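Local coordinates for protein tyrosine--tRNA ligase (Archaeoglobus fulgidus, PDB 2CYB) that probably catalyses the two-step, ATP-dependent attachment of tyrosine to its cognate tRNA, and holds L-tyrosine in its active site, at residues H258-E269 against A303-L311; T132-M141 against D150-L160. All coordinates share one frame; numbering follows the deposited sequence.

How the contacts relate
Contact 1 (258-269 with 303-311) and contact 2 (132-141 with 150-160) share no helix or strand. They lie on opposite sides of the chain's centre, with nearest atoms about 19 Å apart. Contact 1 is partly buried and lies away from the annotated sites. It joins helix 250-263 and strand 266-268 to helix 297-319, and a tyrosine gives it an aromatic pair through its ring and accepts a backbone N-H at its hydroxyl. Contact 2 is more deeply buried, beside the tyrosine pocket and next to the second subunit. It joins helix 134-140 to helix 154-168 through methionine, proline and aliphatic groups, and its Tyr-158 touches the bound amino acid.

Contact 1 of 2, residues H258-E269 against A303-L311; sequences HILPRFGKIVVE and AVAKYLNML
Ala-303 puts its CB against Val-268, 3.9 Å from CG2. The next residue, Val-304, meets the end of Ile-259, with CG1 3.8 Å from Ile-259 CD1. Lys-306 stretches out fully and reaches Glu-269 in a long salt bridge, NZ to OE2 3.9 Å. Tyr-307 carries the centre of the contact. Its CD2 edge stands over the middle of the Phe-263 ring in a T-shaped pair, planes at 90°. Ile-266 CG1 covers one face of the tyrosine ring, 3.9 Å from its centroid. Met-310 CE lies over the opposite face. At the far end the hydroxyl accepts a nearly straight hydrogen bond from the backbone, Val-267 N to Tyr-307 OH 2.8 Å. A phenylalanine here would probably leave the Val-267 N-H without this acceptor. With CG roughly anti to the backbone N (chi1 -153°), Leu-311 closes the row by sending CD1 across Arg-262, 3.5 Å from its CD. Helix 258-263 crosses helix 303-311 at 55°. Strand 266-268 pairs antiparallel with strand 278-280, and helix 47-61 packs on His-258 and Arg-262.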
loop_
_atom_site.group_PDB
_atom_site.type_symbol
_atom_site.label_atom_id
_atom_site.label_comp_id
_atom_site.label_asym_id
_atom_site.label_seq_id
_atom_site.Cartn_x
_atom_site.Cartn_y
_atom_site.Cartn_z
ATOM N N HIS A 258 9.312 -18.276 -31.057
ATOM C CA HIS A 258 8.087 -17.977 -31.791
ATOM C C HIS A 258 7.814 -18.803 -33.041
ATOM O O HIS A 258 6.717 -19.332 -33.218
ATOM C CB HIS A 258 8.056 -16.487 -32.170
ATOM C CG HIS A 258 8.274 -15.564 -31.008
ATOM N ND1 HIS A 258 9.527 -15.143 -30.616
ATOM C CD2 HIS A 258 7.402 -15.023 -30.124
ATOM C CE1 HIS A 258 9.418 -14.385 -29.539
ATOM N NE2 HIS A 258 8.140 -14.298 -29.219
ATOM N N ILE A 259 8.807 -18.914 -33.913
ATOM C CA ILE A 259 8.607 -19.627 -35.164
ATOM C C ILE A 259 8.483 -21.143 -35.066
ATOM O O ILE A 259 7.474 -21.706 -35.491
ATOM C CB ILE A 259 9.713 -19.255 -36.167
ATOM C CG1 ILE A 259 9.772 -17.724 -36.303
ATOM C CG2 ILE A 259 9.413 -19.879 -37.530
ATOM C CD1 ILE A 259 11.012 -17.203 -37.019
ATOM N N LEU A 260 9.492 -21.810 -34.517
ATOM C CA LEU A 260 9.429 -23.265 -34.411
ATOM C C LEU A 260 8.221 -23.766 -33.610
ATOM O O LEU A 260 7.556 -24.717 -34.022
ATOM C CB LEU A 260 10.738 -23.809 -33.835
ATOM C CG LEU A 260 11.867 -23.792 -34.873
ATOM C CD1 LEU A 260 13.205 -24.001 -34.195
ATOM C CD2 LEU A 260 11.605 -24.871 -35.925
ATOM N N PRO A 261 7.919 -23.137 -32.460
ATOM C CA PRO A 261 6.761 -23.601 -31.682
ATOM C C PRO A 261 5.448 -23.443 -32.439
ATOM O O PRO A 261 4.527 -24.239 -32.275
ATOM C CB PRO A 261 6.814 -22.724 -30.434
ATOM C CG PRO A 261 8.294 -22.560 -30.222
ATOM C CD PRO A 261 8.776 -22.256 -31.643
ATOM N N ARG A 262 5.367 -22.417 -33.278
ATOM C CA ARG A 262 4.152 -22.159 -34.031
ATOM C C ARG A 262 4.075 -22.847 -35.385
ATOM O O ARG A 262 3.003 -23.289 -35.794
ATOM C CB ARG A 262 3.964 -20.650 -34.204
ATOM C CG ARG A 262 3.572 -19.966 -32.914
ATOM C CD ARG A 262 3.633 -18.458 -33.003
ATOM N NE ARG A 262 2.962 -17.859 -31.855
ATOM C CZ ARG A 262 1.660 -17.982 -31.613
ATOM N NH1 ARG A 262 0.891 -18.678 -32.443
ATOM N NH2 ARG A 262 1.125 -17.420 -30.538
ATOM N N PHE A 263 5.203 -22.948 -36.083
ATOM C CA PHE A 263 5.193 -23.578 -37.401
ATOM C C PHE A 263 5.638 -25.032 -37.460
ATOM O O PHE A 263 5.275 -25.750 -38.392
ATOM C CB PHE A 263 6.031 -22.767 -38.386
ATOM C CG PHE A 263 5.463 -21.410 -38.689
ATOM C CD1 PHE A 263 5.752 -20.320 -37.872
ATOM C CD2 PHE A 263 4.626 -21.224 -39.786
ATOM C CE1 PHE A 263 5.215 -19.060 -38.142
ATOM C CE2 PHE A 263 4.082 -19.964 -40.066
ATOM C CZ PHE A 263 4.380 -18.883 -39.239
ATOM N N GLY A 264 6.431 -25.467 -36.490
ATOM C CA GLY A 264 6.887 -26.848 -36.491
ATOM C C GLY A 264 8.247 -27.020 -37.140
ATOM O O GLY A 264 9.048 -27.865 -36.737
ATOM N N LYS A 265 8.507 -26.206 -38.154
ATOM C CA LYS A 265 9.772 -26.250 -38.867
ATOM C C LYS A 265 9.944 -24.915 -39.567
ATOM O O LYS A 265 8.980 -24.169 -39.736
ATOM C CB LYS A 265 9.764 -27.374 -39.909
ATOM C CG LYS A 265 8.693 -27.224 -40.984
ATOM C CD LYS A 265 7.289 -27.269 -40.391
ATOM C CE LYS A 265 6.211 -27.099 -41.454
ATOM N NZ LYS A 265 6.195 -28.213 -42.444
ATOM N N ILE A 266 11.168 -24.607 -39.967
ATOM C CA ILE A 266 11.411 -23.356 -40.669
ATOM C C ILE A 266 12.277 -23.612 -41.895
ATOM O O ILE A 266 13.356 -24.205 -41.804
ATOM C CB ILE A 266 12.082 -22.318 -39.750
ATOM C CG1 ILE A 266 12.359 -21.031 -40.534
ATOM C CG2 ILE A 266 13.359 -22.894 -39.154
ATOM C CD1 ILE A 266 12.917 -19.902 -39.682
ATOM N N VAL A 267 11.773 -23.191 -43.048
ATOM C CA VAL A 267 12.493 -23.351 -44.295
ATOM C C VAL A 267 13.333 -22.100 -44.518
ATOM O O VAL A 267 12.821 -20.980 -44.502
ATOM C CB VAL A 267 11.517 -23.521 -45.480
ATOM C CG1 VAL A 267 12.287 -23.596 -46.789
ATOM C CG2 VAL A 267 10.683 -24.775 -45.288
ATOM N N VAL A 268 14.630 -22.292 -44.705
ATOM C CA VAL A 268 15.533 -21.182 -44.945
ATOM C C VAL A 268 15.945 -21.235 -46.410
ATOM O O VAL A 268 16.819 -22.015 -46.792
ATOM C CB VAL A 268 16.780 -21.292 -44.056
ATOM C CG1 VAL A 268 17.728 -20.141 -44.330
ATOM C CG2 VAL A 268 16.364 -21.303 -42.594
ATOM N N GLU A 269 15.300 -20.421 -47.238
ATOM C CA GLU A 269 15.633 -20.399 -48.657
ATOM C C GLU A 269 17.003 -19.750 -48.807
ATOM O O GLU A 269 17.305 -18.752 -48.139
ATOM C CB GLU A 269 14.585 -19.607 -49.443
ATOM C CG GLU A 269 13.153 -20.022 -49.149
ATOM C CD GLU A 269 12.153 -19.469 -50.152
ATOM O OE1 GLU A 269 12.336 -18.328 -50.623
ATOM O OE2 GLU A 269 11.171 -20.178 -50.459
ATOM N N ALA A 303 14.779 -15.555 -43.459
ATOM C CA ALA A 303 13.762 -16.544 -43.121
ATOM C C ALA A 303 12.970 -16.136 -41.879
ATOM O O ALA A 303 11.743 -16.260 -41.848
ATOM C CB ALA A 303 14.418 -17.924 -42.906
ATOM N N VAL A 304 13.670 -15.654 -40.859
ATOM C CA VAL A 304 12.998 -15.238 -39.628
ATOM C C VAL A 304 12.027 -14.087 -39.919
ATOM O O VAL A 304 10.910 -14.064 -39.409
ATOM C CB VAL A 304 14.014 -14.800 -38.560
ATOM C CG1 VAL A 304 13.293 -14.146 -37.371
ATOM C CG2 VAL A 304 14.815 -16.007 -38.094
ATOM N N ALA A 305 12.453 -13.138 -40.747
ATOM C CA ALA A 305 11.591 -12.012 -41.092
ATOM C C ALA A 305 10.353 -12.493 -41.839
ATOM O O ALA A 305 9.244 -12.010 -41.599
ATOM C CB ALA A 305 12.362 -10.990 -41.945
ATOM N N LYS A 306 10.536 -13.449 -42.749
ATOM C CA LYS A 306 9.410 -13.966 -43.520
ATOM C C LYS A 306 8.391 -14.697 -42.647
ATOM O O LYS A 306 7.184 -14.485 -42.779
ATOM C CB LYS A 306 9.903 -14.909 -44.621
ATOM C CG LYS A 306 8.779 -15.567 -45.401
ATOM C CD LYS A 306 9.310 -16.520 -46.463
ATOM C CE LYS A 306 8.163 -17.215 -47.181
ATOM N NZ LYS A 306 8.642 -18.200 -48.193
ATOM N N TYR A 307 8.866 -15.568 -41.762
ATOM C CA TYR A 307 7.950 -16.296 -40.899
ATOM C C TYR A 307 7.276 -15.375 -39.888
ATOM O O TYR A 307 6.079 -15.503 -39.620
ATOM C CB TYR A 307 8.678 -17.426 -40.173
ATOM C CG TYR A 307 8.825 -18.671 -41.016
ATOM C CD1 TYR A 307 9.838 -18.781 -41.965
ATOM C CD2 TYR A 307 7.927 -19.729 -40.882
ATOM C CE1 TYR A 307 9.956 -19.920 -42.764
ATOM C CE2 TYR A 307 8.035 -20.868 -41.673
ATOM C CZ TYR A 307 9.052 -20.959 -42.609
ATOM O OH TYR A 307 9.170 -22.092 -43.382
ATOM N N LEU A 308 8.043 -14.446 -39.328
ATOM C CA LEU A 308 7.480 -13.518 -38.358
ATOM C C LEU A 308 6.401 -12.693 -39.050
ATOM O O LEU A 308 5.340 -12.446 -38.478
ATOM C CB LEU A 308 8.567 -12.601 -37.788
ATOM C CG LEU A 308 8.153 -11.713 -36.609
ATOM C CD1 LEU A 308 7.520 -12.560 -35.501
ATOM C CD2 LEU A 308 9.379 -10.987 -36.079
ATOM N N ASN A 309 6.661 -12.277 -40.287
ATOM C CA ASN A 309 5.670 -11.495 -41.019
ATOM C C ASN A 309 4.413 -12.303 -41.304
ATOM O O ASN A 309 3.312 -11.753 -41.340
ATOM C CB ASN A 309 6.251 -10.940 -42.323
ATOM C CG ASN A 309 6.955 -9.616 -42.118
ATOM O OD1 ASN A 309 6.523 -8.802 -41.302
ATOM N ND2 ASN A 309 8.033 -9.385 -42.861
ATOM N N MET A 310 4.566 -13.608 -41.505
ATOM C CA MET A 310 3.409 -14.456 -41.757
ATOM C C MET A 310 2.587 -14.511 -40.476
ATOM O O MET A 310 1.359 -14.446 -40.496
ATOM C CB MET A 310 3.847 -15.872 -42.154
ATOM C CG MET A 310 4.495 -15.960 -43.526
ATOM S SD MET A 310 4.711 -17.670 -44.083
ATOM C CE MET A 310 6.214 -18.084 -43.246
ATOM N N LEU A 311 3.296 -14.614 -39.361
ATOM C CA LEU A 311 2.690 -14.687 -38.039
ATOM C C LEU A 311 1.860 -13.433 -37.738
ATOM O O LEU A 311 0.688 -13.523 -37.358
ATOM C CB LEU A 311 3.808 -14.865 -37.002
ATOM C CG LEU A 311 3.531 -15.568 -35.675
ATOM C CD1 LEU A 311 4.848 -15.927 -35.011
ATOM C CD2 LEU A 311 2.704 -14.673 -34.776
#

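Contact 2 of 2, residues T132-M141 against D150-L160; sequences TTLNRARRSM and DPMVSQMIYPL. With TYR (tyrosine), chain C.
Met-141 lies across Tyr-158, the two side chains at about a right angle. Its methyl CE sits over one face of the ring, offset toward the rim, 3.9 Å from the centroid. The sulfur comes in obliquely, with SD 3.5 Å from Tyr-158 CD2, a Met-aromatic contact. Bends at chi2 (-67°) and chi3 (-70°) fold the methionine chain back over the ring. Its CG also rests on Pro-159 CD at 3.7 Å. The other end of Tyr-158 serves the active site: the amino group of the bound tyrosine lies near the ring plane and donates to the hydroxyl, ligand N to Tyr-158 OH 2.8 Å. Tyr-158 OH also bonds to Glu-40, and His-74 meets the ring edge-to-face. This is the tyrosine pocket of a class I synthetase with a Rossmann fold, and Met-141 backs one of its first-shell residues. Helix 134-140 crosses helix 154-160 at 88°, and Ala-137 faces Met-156 where they approach. Met-156 is bent as well, and its SD lies 3.6 Å from Arg-138 CA and 3.8 Å from Leu-134 CD1. Beyond it the extended Arg-138 reaches Pro-151, whose CG lies over one guanidinium face. Ser-140 OG donates to Ala-137 O within its own helix and touches Pro-159 CB at 3.3 Å. On the subunit interface, Leu-134 packs on Leu-134 of the second subunit, and Ala-137 on Val-153 of that subunit.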
loop_
_atom_site.group_PDB
_atom_site.type_symbol
_atom_site.label_atom_id
_atom_site.label_comp_id
_atom_site.label_asym_id
_atom_site.label_seq_id
_atom_site.Cartn_x
_atom_site.Cartn_y
_atom_site.Cartn_z
ATOM N N THR A 132 4.182 -8.718 5.300
ATOM C CA THR A 132 5.262 -8.572 4.335
ATOM C C THR A 132 6.133 -7.352 4.662
ATOM O O THR A 132 5.634 -6.237 4.755
ATOM C CB THR A 132 4.683 -8.414 2.909
ATOM O OG1 THR A 132 3.861 -9.546 2.605
ATOM C CG2 THR A 132 5.801 -8.303 1.883
ATOM N N THR A 133 7.433 -7.557 4.859
ATOM C CA THR A 133 8.305 -6.422 5.145
ATOM C C THR A 133 8.396 -5.528 3.911
ATOM O O THR A 133 8.285 -5.996 2.775
ATOM C CB THR A 133 9.749 -6.868 5.513
ATOM O OG1 THR A 133 10.351 -7.523 4.388
ATOM C CG2 THR A 133 9.736 -7.806 6.699
ATOM N N LEU A 134 8.572 -4.230 4.135
ATOM C CA LEU A 134 8.727 -3.292 3.032
ATOM C C LEU A 134 9.939 -3.738 2.199
ATOM O O LEU A 134 9.929 -3.678 0.978
ATOM C CB LEU A 134 8.959 -1.878 3.568
ATOM C CG LEU A 134 9.283 -0.817 2.510
ATOM C CD1 LEU A 134 8.165 -0.765 1.456
ATOM C CD2 LEU A 134 9.455 0.539 3.184
ATOM N N ASN A 135 10.981 -4.196 2.885
ATOM C CA ASN A 135 12.195 -4.652 2.225
ATOM C C ASN A 135 11.925 -5.752 1.192
ATOM O O ASN A 135 12.373 -5.668 0.046
ATOM C CB ASN A 135 13.180 -5.170 3.274
ATOM C CG ASN A 135 14.522 -5.536 2.682
ATOM O OD1 ASN A 135 15.296 -6.272 3.291
ATOM N ND2 ASN A 135 14.811 -5.014 1.497
ATOM N N ARG A 136 11.193 -6.781 1.600
ATOM C CA ARG A 136 10.877 -7.893 0.715
ATOM C C ARG A 136 10.043 -7.413 -0.475
ATOM O O ARG A 136 10.274 -7.815 -1.615
ATOM C CB ARG A 136 10.120 -8.973 1.494
ATOM C CG ARG A 136 9.833 -10.266 0.725
ATOM C CD ARG A 136 11.073 -11.150 0.613
ATOM N NE ARG A 136 10.806 -12.423 -0.061
ATOM C CZ ARG A 136 9.997 -13.375 0.403
ATOM N NH1 ARG A 136 9.826 -14.494 -0.289
ATOM N NH2 ARG A 136 9.360 -13.215 1.557
ATOM N N ALA A 137 9.075 -6.540 -0.206
ATOM C CA ALA A 137 8.224 -6.017 -1.262
ATOM C C ALA A 137 9.022 -5.180 -2.256
ATOM O O ALA A 137 8.890 -5.335 -3.474
ATOM C CB ALA A 137 7.112 -5.178 -0.656
ATOM N N ARG A 138 9.851 -4.287 -1.729
ATOM C CA ARG A 138 10.657 -3.422 -2.575
ATOM C C ARG A 138 11.593 -4.251 -3.453
ATOM O O ARG A 138 11.725 -3.991 -4.651
ATOM C CB ARG A 138 11.470 -2.461 -1.710
ATOM C CG ARG A 138 12.092 -1.310 -2.477
ATOM C CD ARG A 138 12.999 -0.497 -1.566
ATOM N NE ARG A 138 13.272 0.845 -2.079
ATOM C CZ ARG A 138 13.692 1.114 -3.312
ATOM N NH1 ARG A 138 13.887 0.135 -4.186
ATOM N NH2 ARG A 138 13.940 2.368 -3.665
ATOM N N ARG A 139 12.241 -5.250 -2.865
ATOM C CA ARG A 139 13.155 -6.086 -3.636
ATOM C C ARG A 139 12.445 -6.907 -4.713
ATOM O O ARG A 139 13.001 -7.138 -5.788
ATOM C CB ARG A 139 13.968 -7.004 -2.709
ATOM C CG ARG A 139 14.999 -6.242 -1.881
ATOM C CD ARG A 139 15.961 -7.146 -1.108
ATOM N NE ARG A 139 15.517 -7.428 0.256
ATOM C CZ ARG A 139 14.796 -8.487 0.613
ATOM N NH1 ARG A 139 14.441 -8.650 1.882
ATOM N NH2 ARG A 139 14.440 -9.393 -0.290
ATOM N N SER A 140 11.211 -7.330 -4.451
ATOM C CA SER A 140 10.485 -8.116 -5.443
ATOM C C SER A 140 10.170 -7.273 -6.676
ATOM O O SER A 140 9.994 -7.800 -7.778
ATOM C CB SER A 140 9.174 -8.653 -4.845
ATOM O OG SER A 140 8.184 -7.632 -4.772
ATOM N N MET A 141 10.123 -5.957 -6.495
ATOM C CA MET A 141 9.784 -5.049 -7.582
ATOM C C MET A 141 10.967 -4.449 -8.335
ATOM O O MET A 141 10.771 -3.645 -9.241
ATOM C CB MET A 141 8.916 -3.910 -7.042
ATOM C CG MET A 141 7.528 -4.349 -6.588
ATOM S SD MET A 141 6.580 -4.878 -7.993
ATOM C CE MET A 141 6.321 -3.343 -8.782
ATOM N N ASP A 150 13.526 5.504 -5.586
ATOM C CA ASP A 150 12.469 6.408 -5.127
ATOM C C ASP A 150 11.091 6.057 -5.706
ATOM O O ASP A 150 10.459 6.862 -6.382
ATOM C CB ASP A 150 12.844 7.843 -5.489
ATOM C CG ASP A 150 14.177 8.258 -4.893
ATOM O OD1 ASP A 150 14.677 9.349 -5.242
ATOM O OD2 ASP A 150 14.726 7.491 -4.070
ATOM N N PRO A 151 10.605 4.840 -5.435
ATOM C CA PRO A 151 9.298 4.423 -5.951
ATOM C C PRO A 151 8.122 5.058 -5.209
ATOM O O PRO A 151 8.296 5.711 -4.171
ATOM C CB PRO A 151 9.333 2.916 -5.755
ATOM C CG PRO A 151 10.069 2.796 -4.457
ATOM C CD PRO A 151 11.219 3.766 -4.634
ATOM N N MET A 152 6.922 4.857 -5.752
ATOM C CA MET A 152 5.704 5.368 -5.126
ATOM C C MET A 152 5.184 4.255 -4.218
ATOM O O MET A 152 5.543 3.086 -4.402
ATOM C CB MET A 152 4.647 5.681 -6.196
ATOM C CG MET A 152 5.155 6.526 -7.348
ATOM S SD MET A 152 5.901 8.049 -6.721
ATOM C CE MET A 152 4.571 8.833 -6.132
ATOM N N VAL A 153 4.350 4.595 -3.236
ATOM C CA VAL A 153 3.809 3.556 -2.367
ATOM C C VAL A 153 3.017 2.555 -3.213
ATOM O O VAL A 153 2.974 1.358 -2.904
ATOM C CB VAL A 153 2.883 4.138 -1.255
ATOM C CG1 VAL A 153 2.298 2.990 -0.405
ATOM C CG2 VAL A 153 3.672 5.103 -0.361
ATOM N N SER A 154 2.406 3.039 -4.291
ATOM C CA SER A 154 1.616 2.160 -5.147
ATOM C C SER A 154 2.443 0.989 -5.677
ATOM O O SER A 154 1.921 -0.091 -5.888
ATOM C CB SER A 154 1.018 2.940 -6.321
ATOM O OG SER A 154 2.036 3.531 -7.118
ATOM N N GLN A 155 3.741 1.191 -5.870
ATOM C CA GLN A 155 4.568 0.118 -6.398
ATOM C C GLN A 155 4.941 -0.911 -5.328
ATOM O O GLN A 155 5.412 -2.004 -5.640
ATOM C CB GLN A 155 5.789 0.732 -7.107
ATOM C CG GLN A 155 5.363 1.454 -8.399
ATOM C CD GLN A 155 6.278 2.597 -8.822
ATOM O OE1 GLN A 155 6.817 3.324 -7.990
ATOM N NE2 GLN A 155 6.428 2.777 -10.130
ATOM N N MET A 156 4.678 -0.583 -4.065
ATOM C CA MET A 156 4.965 -1.507 -2.970
ATOM C C MET A 156 3.727 -2.352 -2.664
ATOM O O MET A 156 3.823 -3.411 -2.045
ATOM C CB MET A 156 5.407 -0.737 -1.721
ATOM C CG MET A 156 6.633 0.139 -1.947
ATOM S SD MET A 156 8.118 -0.825 -2.375
ATOM C CE MET A 156 8.130 -0.668 -4.183
ATOM N N ILE A 157 2.561 -1.867 -3.088
ATOM C CA ILE A 157 1.303 -2.592 -2.902
ATOM C C ILE A 157 1.177 -3.606 -4.051
ATOM O O ILE A 157 0.674 -4.714 -3.869
ATOM C CB ILE A 157 0.094 -1.630 -2.970
ATOM C CG1 ILE A 157 0.117 -0.676 -1.775
ATOM C CG2 ILE A 157 -1.211 -2.421 -3.010
ATOM C CD1 ILE A 157 -0.886 0.459 -1.898
ATOM N N TYR A 158 1.648 -3.192 -5.227
ATOM C CA TYR A 158 1.640 -3.976 -6.471
ATOM C C TYR A 158 1.990 -5.478 -6.331
ATOM O O TYR A 158 1.214 -6.339 -6.754
ATOM C CB TYR A 158 2.583 -3.269 -7.468
ATOM C CG TYR A 158 2.690 -3.831 -8.867
ATOM C CD1 TYR A 158 2.331 -3.057 -9.982
ATOM C CD2 TYR A 158 3.224 -5.098 -9.092
ATOM C CE1 TYR A 158 2.515 -3.539 -11.282
ATOM C CE2 TYR A 158 3.409 -5.585 -10.375
ATOM C CZ TYR A 158 3.055 -4.810 -11.462
ATOM O OH TYR A 158 3.220 -5.326 -12.725
ATOM N N PRO A 159 3.147 -5.819 -5.725
ATOM C CA PRO A 159 3.495 -7.242 -5.590
ATOM C C PRO A 159 2.531 -8.049 -4.734
ATOM O O PRO A 159 2.266 -9.210 -5.020
ATOM C CB PRO A 159 4.908 -7.206 -4.997
ATOM C CG PRO A 159 4.880 -5.941 -4.167
ATOM C CD PRO A 159 4.166 -4.966 -5.086
ATOM N N LEU A 160 2.009 -7.431 -3.685
ATOM C CA LEU A 160 1.064 -8.113 -2.816
ATOM C C LEU A 160 -0.186 -8.496 -3.606
ATOM O O LEU A 160 -0.712 -9.603 -3.467
ATOM C CB LEU A 160 0.671 -7.207 -1.650
ATOM C CG LEU A 160 1.823 -6.543 -0.891
ATOM C CD1 LEU A 160 1.248 -5.751 0.278
ATOM C CD2 LEU A 160 2.811 -7.595 -0.402
HETATM N N TYR C . 3.944 -8.060 -12.963
HETATM C CA TYR C . 3.593 -8.462 -14.348
HETATM C C TYR C . 4.523 -7.802 -15.363
HETATM O O TYR C . 4.340 -8.052 -16.566
HETATM C CB TYR C . 2.133 -8.092 -14.629
HETATM C CG TYR C . 1.187 -8.832 -13.715
HETATM C CD1 TYR C . 0.283 -8.150 -12.900
HETATM C CD2 TYR C . 1.204 -10.232 -13.666
HETATM C CE1 TYR C . -0.593 -8.853 -12.053
HETATM C CE2 TYR C . 0.349 -10.934 -12.836
HETATM C CZ TYR C . -0.550 -10.243 -12.033
HETATM O OH TYR C . -1.407 -10.956 -11.231
HETATM O OXT TYR C . 5.433 -7.058 -14.941
#